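Local coordinates for DNA-damage inducible protein DDI1-like protein (PDB 5YQ8), which is the retroviral protease-like domain of a Leishmania Ddi1 protein and acts as an aspartic endopeptidase, at residues A[29-32]-A[33-36]; A[103-106]-A[107-110]. All coordinates share one frame; numbering follows the deposited sequence.

Overall arrangement
Both contacts are local, each made where a short strand of this retropepsin-like domain ends and the chain changes course. In contact 1 strand 29-31 passes straight into helix 32-37 through an asparagine cap; in contact 2 strand 103-105 turns back into strand 110-113 round an aspartate. They lie on opposite sides of the chain's centre, with their own centres 27 Å apart and nearest atoms about 14 Å apart. Contact 1 leaves an inner strand of the mixed sheet, between 90-92 and 74-83, away from the active site and untouched by the second subunit. Contact 2 joins the dimer interface, where the side chain of Ile104 lies about 8 Å from that of Asp22, the probable active-site residue.

Contact 1. Residues A[29-32]-A[33-36]; sequences IMNK and RTAE
Asn31 and Lys32 carry the chain from strand into helix, and their carbonyls start the helical bonding with residues 34-36. The O of Lys32 receives the N-H of Glu36 at 2.9 Å in a nearly straight bond (166° at the hydrogen), whereas Asn31 O is reached only weakly, by Ala35 N at 3.4 Å and by Thr34 N. What strengthens the start is an N-cap: Asn31 sits just before the first turn and turns its side chain back onto the helix. With chi1 at 56°, CG lies between the backbone N and the carbonyl carbon, and Asn31 OD1 is brought to Thr34 N at 3.1 Å, a donor standing 54° above the carbonyl plane. Thr34 OG1 donates to Asn31 OD1 in the carbonyl plane, on one of the acceptor oxygen's lone pairs, at a short 2.5 Å. Two bonds thus grip one buried oxygen and hold the amide in place, while ND2 gives its hydrogens to Gln86 O and Asp89 OD1. Thr34 OG1 also bonds to Arg37 NH2. The Arg33 guanidinium presents a face to the Asn31 amide, although ND2 and NH2, 3.0 Å apart, are both donors. The Met30 chain crosses Thr34 at about a right angle, and Met30 SD packs on Ala35 CB at 3.6 Å. At the surface Lys32 reaches across Glu36: its CG lies 3.4 Å from OE1, and its NZ stays 4.5 Å from OE2, beyond a salt bridge.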
loop_
_atom_site.group_PDB
_atom_site.type_symbol
_atom_site.label_atom_id
_atom_site.label_comp_id
_atom_site.label_asym_id
_atom_site.label_seq_id
_atom_site.Cartn_x
_atom_site.Cartn_y
_atom_site.Cartn_z
ATOM N N ILE A 29 -10.881 4.285 4.450
ATOM C CA ILE A 29 -11.428 5.620 4.586
ATOM C C ILE A 29 -12.129 6.002 3.306
ATOM O O ILE A 29 -11.650 5.700 2.238
ATOM C CB ILE A 29 -10.355 6.663 4.884
ATOM C CG1 ILE A 29 -9.575 6.365 6.167
ATOM C CG2 ILE A 29 -11.011 7.993 5.155
ATOM C CD1 ILE A 29 -8.214 7.015 6.214
ATOM N N MET A 30 -13.292 6.627 3.446
ATOM C CA MET A 30 -14.122 7.108 2.380
ATOM C C MET A 30 -14.366 8.587 2.550
ATOM O O MET A 30 -14.623 9.042 3.688
ATOM C CB MET A 30 -15.466 6.363 2.436
ATOM C CG MET A 30 -16.546 6.973 1.587
ATOM S SD MET A 30 -18.032 5.948 1.600
ATOM C CE MET A 30 -17.541 4.507 0.715
ATOM N N ASN A 31 -14.368 9.338 1.452
ATOM C CA ASN A 31 -14.589 10.790 1.587
ATOM C C ASN A 31 -16.052 11.084 1.821
ATOM O O ASN A 31 -16.890 10.255 1.537
ATOM C CB ASN A 31 -13.964 11.612 0.445
ATOM C CG ASN A 31 -14.444 11.190 -0.902
ATOM O OD1 ASN A 31 -15.342 10.339 -0.996
ATOM N ND2 ASN A 31 -13.817 11.704 -1.964
ATOM N N LYS A 32 -16.361 12.233 2.398
ATOM C CA LYS A 32 -17.747 12.633 2.693
ATOM C C LYS A 32 -18.621 12.639 1.456
ATOM O O LYS A 32 -19.786 12.212 1.508
ATOM C CB LYS A 32 -17.804 14.019 3.343
ATOM C CG LYS A 32 -19.230 14.498 3.647
ATOM C CD LYS A 32 -19.265 15.710 4.560
ATOM C CE LYS A 32 -20.690 16.222 4.762
ATOM N NZ LYS A 32 -20.701 17.174 5.936
ATOM N N ARG A 33 -18.025 13.070 0.343
ATOM C CA ARG A 33 -18.733 13.271 -0.896
ATOM C C ARG A 33 -19.234 11.954 -1.375
ATOM O O ARG A 33 -20.366 11.899 -1.901
ATOM C CB ARG A 33 -17.819 13.913 -1.970
ATOM C CG ARG A 33 -18.531 14.207 -3.307
ATOM C CD ARG A 33 -17.660 15.073 -4.232
ATOM N NE ARG A 33 -16.235 14.861 -3.920
ATOM C CZ ARG A 33 -15.445 13.940 -4.469
ATOM N NH1 ARG A 33 -15.907 13.130 -5.432
ATOM N NH2 ARG A 33 -14.151 13.837 -4.074
ATOM N N THR A 34 -18.415 10.900 -1.235
ATOM C CA THR A 34 -18.791 9.564 -1.750
ATOM C C THR A 34 -19.924 8.950 -0.942
ATOM O O THR A 34 -20.924 8.454 -1.505
ATOM C CB THR A 34 -17.610 8.644 -1.758
ATOM O OG1 THR A 34 -16.721 9.139 -2.751
ATOM C CG2 THR A 34 -18.036 7.199 -2.170
ATOM N N ALA A 35 -19.787 8.983 0.365
ATOM C CA ALA A 35 -20.816 8.433 1.235
ATOM C C ALA A 35 -22.111 9.212 1.050
ATOM O O ALA A 35 -23.179 8.634 1.054
ATOM C CB ALA A 35 -20.348 8.442 2.671
ATOM N N GLU A 36 -22.021 10.528 0.910
ATOM C CA GLU A 36 -23.189 11.307 0.495
ATOM C C GLU A 36 -23.701 10.833 -0.875
ATOM O O GLU A 36 -24.912 10.665 -1.130
ATOM C CB GLU A 36 -22.867 12.814 0.459
ATOM C CG GLU A 36 -22.950 13.526 1.829
ATOM C CD GLU A 36 -22.469 14.992 1.823
ATOM O OE1 GLU A 36 -21.419 15.294 1.214
ATOM O OE2 GLU A 36 -23.149 15.850 2.417
#

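Contact 2. Residues A[103-106]-A[107-110]; sequences MIDL and KHNC
The first torsions of Asp105 and His108 turn carboxylate and imidazole toward each other. The carboxylate of Asp105 swings away from its own backbone N (chi1 -168°) and over the turn that follows, and His108, with chi1 at -37°, brings its ring up to meet it. Each oxygen takes one donor. Asp105 OD1 accepts the backbone N-H of Lys107 at 3.1 Å on its anti side, clearly out of the carboxylate plane. Asp105 OD2 accepts from His108 ND1 at 2.9 Å; the donor approaches 41° above the carboxylate, while OD2 lies in the ring plane at the imidazole's edge. The negative charge beside it would tend to favour a protonated imidazole. These bonds span the loop of a beta hairpin whose closing pair is Asp105 and Cys110, antiparallel and hydrogen-bonded. Asp105 N reaches Cys110 O at 3.0 Å, and Cys110 N returns to Asp105 O at the same 3.0 Å. Asn109, in a left-handed backbone conformation, faces Asp105 together with Cys110, making a G1 beta bulge. On the face that Asp105 shares with Cys110, Asp105 CB touches Cys110 SG at 3.9 Å. In the loop, Lys107 CG stands 4.1 Å above the centre of the His108 ring. Residues 103-105 also pair antiparallel with a strand of the second subunit, continuing the sheet across the dimer, and Ile104 packs on Ile104 of that subunit.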
loop_
_atom_site.group_PDB
_atom_site.type_symbol
_atom_site.label_atom_id
_atom_site.label_comp_id
_atom_site.label_asym_id
_atom_site.label_seq_id
_atom_site.Cartn_x
_atom_site.Cartn_y
_atom_site.Cartn_z
ATOM N N MET A 103 -6.100 -10.990 -2.012
ATOM C CA MET A 103 -4.849 -11.259 -2.641
ATOM C C MET A 103 -4.637 -10.161 -3.668
ATOM O O MET A 103 -5.481 -9.926 -4.552
ATOM C CB MET A 103 -4.845 -12.657 -3.263
ATOM C CG MET A 103 -5.034 -13.852 -2.275
ATOM S SD MET A 103 -5.590 -15.457 -2.963
ATOM C CE MET A 103 -6.103 -16.376 -1.519
ATOM N N ILE A 104 -3.471 -9.512 -3.577
ATOM C CA ILE A 104 -3.100 -8.422 -4.463
ATOM C C ILE A 104 -2.079 -9.020 -5.397
ATOM O O ILE A 104 -0.862 -9.091 -5.083
ATOM C CB ILE A 104 -2.529 -7.230 -3.711
ATOM C CG1 ILE A 104 -3.521 -6.727 -2.650
ATOM C CG2 ILE A 104 -2.209 -6.051 -4.631
ATOM C CD1 ILE A 104 -2.824 -5.907 -1.552
ATOM N N ASP A 105 -2.602 -9.508 -6.521
ATOM C CA ASP A 105 -1.830 -10.282 -7.483
ATOM C C ASP A 105 -1.327 -9.366 -8.600
ATOM O O ASP A 105 -2.061 -9.039 -9.493
ATOM C CB ASP A 105 -2.679 -11.426 -8.025
ATOM C CG ASP A 105 -1.875 -12.431 -8.804
ATOM O OD1 ASP A 105 -0.690 -12.170 -9.116
ATOM O OD2 ASP A 105 -2.426 -13.512 -9.125
ATOM N N LEU A 106 -0.057 -8.976 -8.519
ATOM C CA LEU A 106 0.591 -8.117 -9.509
ATOM C C LEU A 106 1.350 -8.889 -10.559
ATOM O O LEU A 106 2.186 -8.321 -11.275
ATOM C CB LEU A 106 1.573 -7.150 -8.861
ATOM C CG LEU A 106 0.936 -6.252 -7.844
ATOM C CD1 LEU A 106 1.961 -5.867 -6.771
ATOM C CD2 LEU A 106 0.301 -5.076 -8.530
ATOM N N LYS A 107 1.085 -10.173 -10.642
ATOM C CA LYS A 107 1.542 -10.937 -11.778
ATOM C C LYS A 107 0.459 -10.889 -12.863
ATOM O O LYS A 107 0.758 -10.607 -14.002
ATOM C CB LYS A 107 1.861 -12.346 -11.312
ATOM C CG LYS A 107 2.293 -13.284 -12.407
ATOM C CD LYS A 107 2.632 -14.644 -11.809
ATOM C CE LYS A 107 2.796 -15.742 -12.876
ATOM N NZ LYS A 107 3.810 -16.772 -12.435
ATOM N N HIS A 108 -0.776 -11.211 -12.526
ATOM C CA HIS A 108 -1.875 -11.152 -13.485
ATOM C C HIS A 108 -2.736 -9.901 -13.291
ATOM O O HIS A 108 -3.801 -9.810 -13.878
ATOM C CB HIS A 108 -2.773 -12.378 -13.414
ATOM C CG HIS A 108 -2.054 -13.672 -13.154
ATOM N ND1 HIS A 108 -1.898 -14.210 -11.873
ATOM C CD2 HIS A 108 -1.551 -14.595 -14.015
ATOM C CE1 HIS A 108 -1.273 -15.372 -11.967
ATOM N NE2 HIS A 108 -1.070 -15.639 -13.254
ATOM N N ASN A 109 -2.276 -8.956 -12.467
ATOM C CA ASN A 109 -2.838 -7.591 -12.374
ATOM C C ASN A 109 -4.338 -7.604 -11.952
ATOM O O ASN A 109 -5.169 -7.102 -12.636
ATOM C CB ASN A 109 -2.618 -6.862 -13.708
ATOM C CG ASN A 109 -3.052 -5.403 -13.662
ATOM O OD1 ASN A 109 -2.675 -4.644 -12.749
ATOM N ND2 ASN A 109 -3.872 -4.997 -14.660
ATOM N N CYS A 110 -4.639 -8.227 -10.812
ATOM C CA CYS A 110 -6.021 -8.458 -10.340
ATOM C C CYS A 110 -6.067 -8.563 -8.836
ATOM O O CYS A 110 -5.055 -8.870 -8.169
ATOM C CB CYS A 110 -6.588 -9.734 -10.907
ATOM S SG CYS A 110 -5.927 -11.288 -10.233
#